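Local coordinates for protein muramoyltetrapeptide carboxypeptidase (Oxalobacter formigenes OXCC13, PDB 6UUK) that probably hydrolyses murein tetrapeptides as a serine-type LD-carboxypeptidase of the S66 peptidase family, releasing their C-terminal residue, at residues A295-L300 / V308-P313; A273-H278 / A329-K334. All coordinates share one frame; numbering follows the deposited sequence.

Interaction 1: A295-L300 / V308-P313; sequences AMLSWL and VVTGLP
Leu297 and Leu300, one turn apart on helix 293-303, lie against Val308 and Thr310 of strand 308-310, with the two axes 10.2 Å apart at closest and running nearly antiparallel (154°). The contact is apolar and thin, made almost wholly by methyl groups. On the helix side Leu297 makes the larger share: its CG stands anti to the backbone N (chi1 -176°), which sends both methyls out to the strand. CD1 passes alongside Val308 and touches both its CG1 and Thr310 CG2, 3.8 Å from each, while CD2 meets the same threonine methyl tip to tip at 3.7 Å. Leu300 comes in crosswise, its CD2 4.2 Å from Val308 CG1 and equally far from CG2. This is the return half of a beta-alpha-beta crossover, in which the chain leaves strand 273-280, climbs the helix and comes back as the neighbouring parallel strand. Leu297 and Leu300 accordingly also touch Leu276 and Leu274 of strand 273-280. Thr310 gives its methyl to the helix and keeps OG1 for Ser206 and Asn209, both by hydrogen bonds. Elsewhere on the helix, Trp299 NE1 is hydrogen-bonded to Asp101 of the second subunit.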
loop_
_atom_site.group_PDB
_atom_site.type_symbol
_atom_site.label_atom_id
_atom_site.label_comp_id
_atom_site.label_asym_id
_atom_site.label_seq_id
_atom_site.Cartn_x
_atom_site.Cartn_y
_atom_site.Cartn_z
ATOM N N ALA B 295 -4.275 -13.947 15.678
ATOM C CA ALA B 295 -5.524 -13.201 15.797
ATOM C C ALA B 295 -5.926 -12.571 14.471
ATOM O O ALA B 295 -7.121 -12.386 14.211
ATOM C CB ALA B 295 -5.396 -12.129 16.879
HETATM N N MSE B 296 -4.955 -12.237 13.628
HETATM C CA MSE B 296 -5.238 -11.681 12.311
HETATM C C MSE B 296 -5.694 -12.782 11.360
HETATM O O MSE B 296 -6.612 -12.587 10.563
HETATM C CB MSE B 296 -4.002 -10.970 11.754
HETATM C CG MSE B 296 -4.215 -10.300 10.407
HETATM SE SE MSE B 296 -3.891 -11.463 8.872
HETATM C CE MSE B 296 -1.971 -11.718 9.091
ATOM N N LEU B 297 -5.039 -13.940 11.454
ATOM C CA LEU B 297 -5.395 -15.066 10.597
ATOM C C LEU B 297 -6.794 -15.579 10.912
ATOM O O LEU B 297 -7.543 -15.960 10.003
ATOM C CB LEU B 297 -4.363 -16.184 10.751
ATOM C CG LEU B 297 -4.517 -17.412 9.854
ATOM C CD1 LEU B 297 -4.322 -17.037 8.393
ATOM C CD2 LEU B 297 -3.537 -18.496 10.272
ATOM N N SER B 298 -7.166 -15.599 12.194
ATOM C CA SER B 298 -8.507 -16.036 12.568
ATOM C C SER B 298 -9.562 -15.045 12.091
ATOM O O SER B 298 -10.642 -15.447 11.645
ATOM C CB SER B 298 -8.594 -16.230 14.081
ATOM O OG SER B 298 -9.883 -16.677 14.464
ATOM N N TRP B 299 -9.267 -13.745 12.180
ATOM C CA TRP B 299 -10.192 -12.745 11.659
ATOM C C TRP B 299 -10.239 -12.771 10.137
ATOM O O TRP B 299 -11.287 -12.490 9.545
ATOM C CB TRP B 299 -9.798 -11.353 12.154
ATOM C CG TRP B 299 -10.807 -10.293 11.833
ATOM C CD1 TRP B 299 -11.827 -9.865 12.631
ATOM C CD2 TRP B 299 -10.894 -9.525 10.625
ATOM N NE1 TRP B 299 -12.545 -8.880 11.996
ATOM C CE2 TRP B 299 -11.992 -8.653 10.763
ATOM C CE3 TRP B 299 -10.151 -9.492 9.441
ATOM C CZ2 TRP B 299 -12.364 -7.758 9.763
ATOM C CZ3 TRP B 299 -10.522 -8.603 8.450
ATOM C CH2 TRP B 299 -11.618 -7.748 8.616
ATOM N N LEU B 300 -9.119 -13.104 9.492
ATOM C CA LEU B 300 -9.097 -13.184 8.036
ATOM C C LEU B 300 -9.934 -14.356 7.537
ATOM O O LEU B 300 -10.711 -14.212 6.586
ATOM C CB LEU B 300 -7.656 -13.306 7.542
ATOM C CG LEU B 300 -7.450 -13.314 6.027
ATOM C CD1 LEU B 300 -7.688 -11.929 5.446
ATOM C CD2 LEU B 300 -6.059 -13.820 5.675
ATOM N N VAL B 308 -7.829 -20.260 3.598
ATOM C CA VAL B 308 -6.516 -19.644 3.755
ATOM C C VAL B 308 -5.562 -20.700 4.298
ATOM O O VAL B 308 -5.782 -21.246 5.386
ATOM C CB VAL B 308 -6.571 -18.419 4.679
ATOM C CG1 VAL B 308 -5.188 -17.803 4.822
ATOM C CG2 VAL B 308 -7.563 -17.398 4.145
ATOM N N VAL B 309 -4.504 -20.983 3.543
ATOM C CA VAL B 309 -3.513 -21.990 3.900
ATOM C C VAL B 309 -2.199 -21.285 4.204
ATOM O O VAL B 309 -1.753 -20.430 3.428
ATOM C CB VAL B 309 -3.338 -23.028 2.777
ATOM C CG1 VAL B 309 -2.242 -24.019 3.130
ATOM C CG2 VAL B 309 -4.651 -23.748 2.514
ATOM N N THR B 310 -1.584 -21.638 5.327
ATOM C CA THR B 310 -0.336 -21.031 5.766
ATOM C C THR B 310 0.796 -22.049 5.712
ATOM O O THR B 310 0.583 -23.248 5.513
ATOM C CB THR B 310 -0.471 -20.470 7.187
ATOM O OG1 THR B 310 -0.587 -21.551 8.121
ATOM C CG2 THR B 310 -1.702 -19.585 7.292
ATOM N N GLY B 311 2.017 -21.549 5.890
ATOM C CA GLY B 311 3.196 -22.387 5.944
ATOM C C GLY B 311 4.027 -22.429 4.680
ATOM O O GLY B 311 5.038 -23.141 4.654
ATOM N N LEU B 312 3.639 -21.700 3.640
ATOM C CA LEU B 312 4.388 -21.691 2.391
ATOM C C LEU B 312 5.812 -21.202 2.636
ATOM O O LEU B 312 5.996 -20.073 3.118
ATOM C CB LEU B 312 3.697 -20.800 1.362
ATOM C CG LEU B 312 4.369 -20.661 -0.006
ATOM C CD1 LEU B 312 4.349 -21.981 -0.762
ATOM C CD2 LEU B 312 3.707 -19.564 -0.823
ATOM N N PRO B 313 6.837 -22.000 2.327
ATOM C CA PRO B 313 8.226 -21.576 2.588
ATOM C C PRO B 313 8.761 -20.671 1.485
ATOM O O PRO B 313 9.643 -21.025 0.695
ATOM C CB PRO B 313 8.966 -22.915 2.680
ATOM C CG PRO B 313 8.118 -23.906 1.905
ATOM C CD PRO B 313 6.785 -23.275 1.594
#

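Interaction 2: A273-H278 / A329-K334; sequences ALVLGH and AHLMSK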
loop_
_atom_site.group_PDB
_atom_site.type_symbol
_atom_site.label_atom_id
_atom_site.label_comp_id
_atom_site.label_asym_id
_atom_site.label_seq_id
_atom_site.Cartn_x
_atom_site.Cartn_y
_atom_site.Cartn_z
ATOM N N ALA B 273 -8.114 -20.460 -3.372
ATOM C CA ALA B 273 -7.490 -20.565 -2.060
ATOM C C ALA B 273 -6.422 -19.491 -1.932
ATOM O O ALA B 273 -5.823 -19.070 -2.927
ATOM C CB ALA B 273 -6.880 -21.953 -1.832
ATOM N N LEU B 274 -6.195 -19.052 -0.697
ATOM C CA LEU B 274 -5.170 -18.066 -0.378
ATOM C C LEU B 274 -4.050 -18.757 0.386
ATOM O O LEU B 274 -4.299 -19.397 1.413
ATOM C CB LEU B 274 -5.752 -16.915 0.443
ATOM C CG LEU B 274 -4.755 -15.864 0.935
ATOM C CD1 LEU B 274 -4.106 -15.142 -0.238
ATOM C CD2 LEU B 274 -5.428 -14.875 1.874
ATOM N N VAL B 275 -2.825 -18.632 -0.117
ATOM C CA VAL B 275 -1.652 -19.250 0.488
ATOM C C VAL B 275 -0.782 -18.150 1.080
ATOM O O VAL B 275 -0.465 -17.166 0.401
ATOM C CB VAL B 275 -0.866 -20.090 -0.532
ATOM C CG1 VAL B 275 0.277 -20.819 0.152
ATOM C CG2 VAL B 275 -1.790 -21.078 -1.222
ATOM N N LEU B 276 -0.400 -18.314 2.343
ATOM C CA LEU B 276 0.404 -17.329 3.055
ATOM C C LEU B 276 1.848 -17.808 3.123
ATOM O O LEU B 276 2.127 -18.883 3.665
ATOM C CB LEU B 276 -0.149 -17.087 4.459
ATOM C CG LEU B 276 -1.072 -15.880 4.643
ATOM C CD1 LEU B 276 -2.234 -15.924 3.665
ATOM C CD2 LEU B 276 -1.581 -15.811 6.075
ATOM N N GLY B 277 2.761 -17.009 2.574
ATOM C CA GLY B 277 4.179 -17.298 2.636
ATOM C C GLY B 277 4.797 -16.821 3.932
ATOM O O GLY B 277 4.138 -16.746 4.976
ATOM N N HIS B 278 6.083 -16.485 3.868
ATOM C CA HIS B 278 6.799 -16.014 5.044
ATOM C C HIS B 278 6.499 -14.542 5.298
ATOM O O HIS B 278 6.647 -13.702 4.405
ATOM C CB HIS B 278 8.305 -16.219 4.877
ATOM C CG HIS B 278 8.755 -17.626 5.120
ATOM N ND1 HIS B 278 8.600 -18.258 6.335
ATOM C CD2 HIS B 278 9.366 -18.520 4.306
ATOM C CE1 HIS B 278 9.089 -19.482 6.258
ATOM N NE2 HIS B 278 9.561 -19.666 5.038
ATOM N N ALA B 329 -1.149 -24.983 -10.570
ATOM C CA ALA B 329 -0.842 -25.480 -9.238
ATOM C C ALA B 329 -1.921 -26.439 -8.749
ATOM O O ALA B 329 -3.079 -26.371 -9.169
ATOM C CB ALA B 329 -0.693 -24.325 -8.246
ATOM N N HIS B 330 -1.523 -27.334 -7.846
ATOM C CA HIS B 330 -2.422 -28.307 -7.227
ATOM C C HIS B 330 -2.174 -28.260 -5.723
ATOM O O HIS B 330 -1.191 -28.825 -5.234
ATOM C CB HIS B 330 -2.193 -29.707 -7.789
ATOM C CG HIS B 330 -3.159 -30.730 -7.278
ATOM N ND1 HIS B 330 -4.283 -30.398 -6.554
ATOM C CD2 HIS B 330 -3.169 -32.079 -7.390
ATOM C CE1 HIS B 330 -4.944 -31.498 -6.240
ATOM N NE2 HIS B 330 -4.289 -32.532 -6.736
ATOM N N LEU B 331 -3.059 -27.586 -4.994
ATOM C CA LEU B 331 -2.896 -27.401 -3.558
ATOM C C LEU B 331 -3.638 -28.493 -2.801
ATOM O O LEU B 331 -4.826 -28.731 -3.043
ATOM C CB LEU B 331 -3.401 -26.023 -3.130
ATOM C CG LEU B 331 -3.246 -25.680 -1.649
ATOM C CD1 LEU B 331 -1.787 -25.765 -1.224
ATOM C CD2 LEU B 331 -3.810 -24.298 -1.363
HETATM N N MSE B 332 -2.933 -29.154 -1.888
HETATM C CA MSE B 332 -3.513 -30.223 -1.082
HETATM C C MSE B 332 -3.082 -30.104 0.377
HETATM O O MSE B 332 -1.889 -30.096 0.678
HETATM C CB MSE B 332 -3.108 -31.590 -1.634
HETATM C CG MSE B 332 -3.655 -31.894 -3.018
HETATM SE SE MSE B 332 -2.774 -33.419 -3.851
HETATM C CE MSE B 332 -0.985 -32.663 -4.035
ATOM N N SER B 333 -4.055 -30.014 1.278
ATOM C CA SER B 333 -3.804 -29.927 2.710
ATOM C C SER B 333 -4.536 -31.061 3.414
ATOM O O SER B 333 -5.739 -31.251 3.206
ATOM C CB SER B 333 -4.247 -28.572 3.268
ATOM O OG SER B 333 -5.615 -28.330 2.992
ATOM N N LYS B 334 -3.808 -31.810 4.245
ATOM C CA LYS B 334 -4.329 -33.014 4.891
ATOM C C LYS B 334 -4.113 -32.926 6.403
ATOM O O LYS B 334 -3.501 -33.800 7.019
ATOM C CB LYS B 334 -3.666 -34.265 4.318
ATOM C CG LYS B 334 -3.439 -34.211 2.817
ATOM C CD LYS B 334 -2.467 -35.285 2.364
ATOM C CE LYS B 334 -1.941 -34.988 0.970
ATOM N NZ LYS B 334 -1.235 -33.677 0.923
#
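Leu331 reaches from strand 328-333 to Ala273 and Val275 of strand 273-280, and the whole contact rests on one of its methyls. Starting at the backbone, CB points toward strand 273-280 without touching it. CG, placed opposite the backbone N (chi1 -178°), is still 4.8 Å from Val275 CG2 and farther from Ala273 CB, and acts only as the branch point. There the chain divides. CD1 stays short of the opposite strand, 4.7 Å from Val275 CG2. CD2 goes all the way, lying 3.8 Å from Val275 CG2 and 3.9 Å from Ala273 CB. Those two partners, two residues apart on the same face of their strand, approach CD2 from directions nearly at right angles. Val275 and Leu331 pass in opposite senses; the valine's chi1 of -175° sets CG1 away from its own N and leaves CG2, anti to the carbonyl carbon, to meet the leucine.

The two strands belong to one mixed sheet but are not neighbours in it: strands 213-222 and 242-248 lie between them. With the CA atoms of Ala273 and Leu331 still only 8.4 Å apart, the sheet must curl strongly, folding strand 328-333 over the inner face, consistent with the barrel-like C-terminal domain of LD-carboxypeptidases. Ile242 of the intervening strand 242-248 touches both Leu331 and Val275, Phe244 of the same strand also packs on Val275, and Val214 of strand 213-222 touches Ala273, so all three residues are buried among apolar neighbours. Farther along strand 328-333, Ser333 OG is hydrogen-bonded to Val212 N and Pro210 O.

How the interactions relate
Interaction 1 is nested inside the chain loop that interaction 2 closes, and their centres lie about 10 Å apart. Strands 308-310 and 273-280 join them by probable backbone hydrogen bonds: Val309 N is 2.7 Å from Leu274 O, and Val309 O equally far from Leu276 N. The two contacts use different faces of this pair, interaction 1 the face under helix 293-303 and interaction 2 the face beneath strand 328-333. Val309 bridges to the second, its CG2 4.0 Å from Leu331 CD2, and Leu312 CB packs 3.6 Å from Val275 CG1. Glu246, a predicted charge-relay residue, lies about 11 Å from Thr310 and about 9 Å from Val275, side chain to side chain.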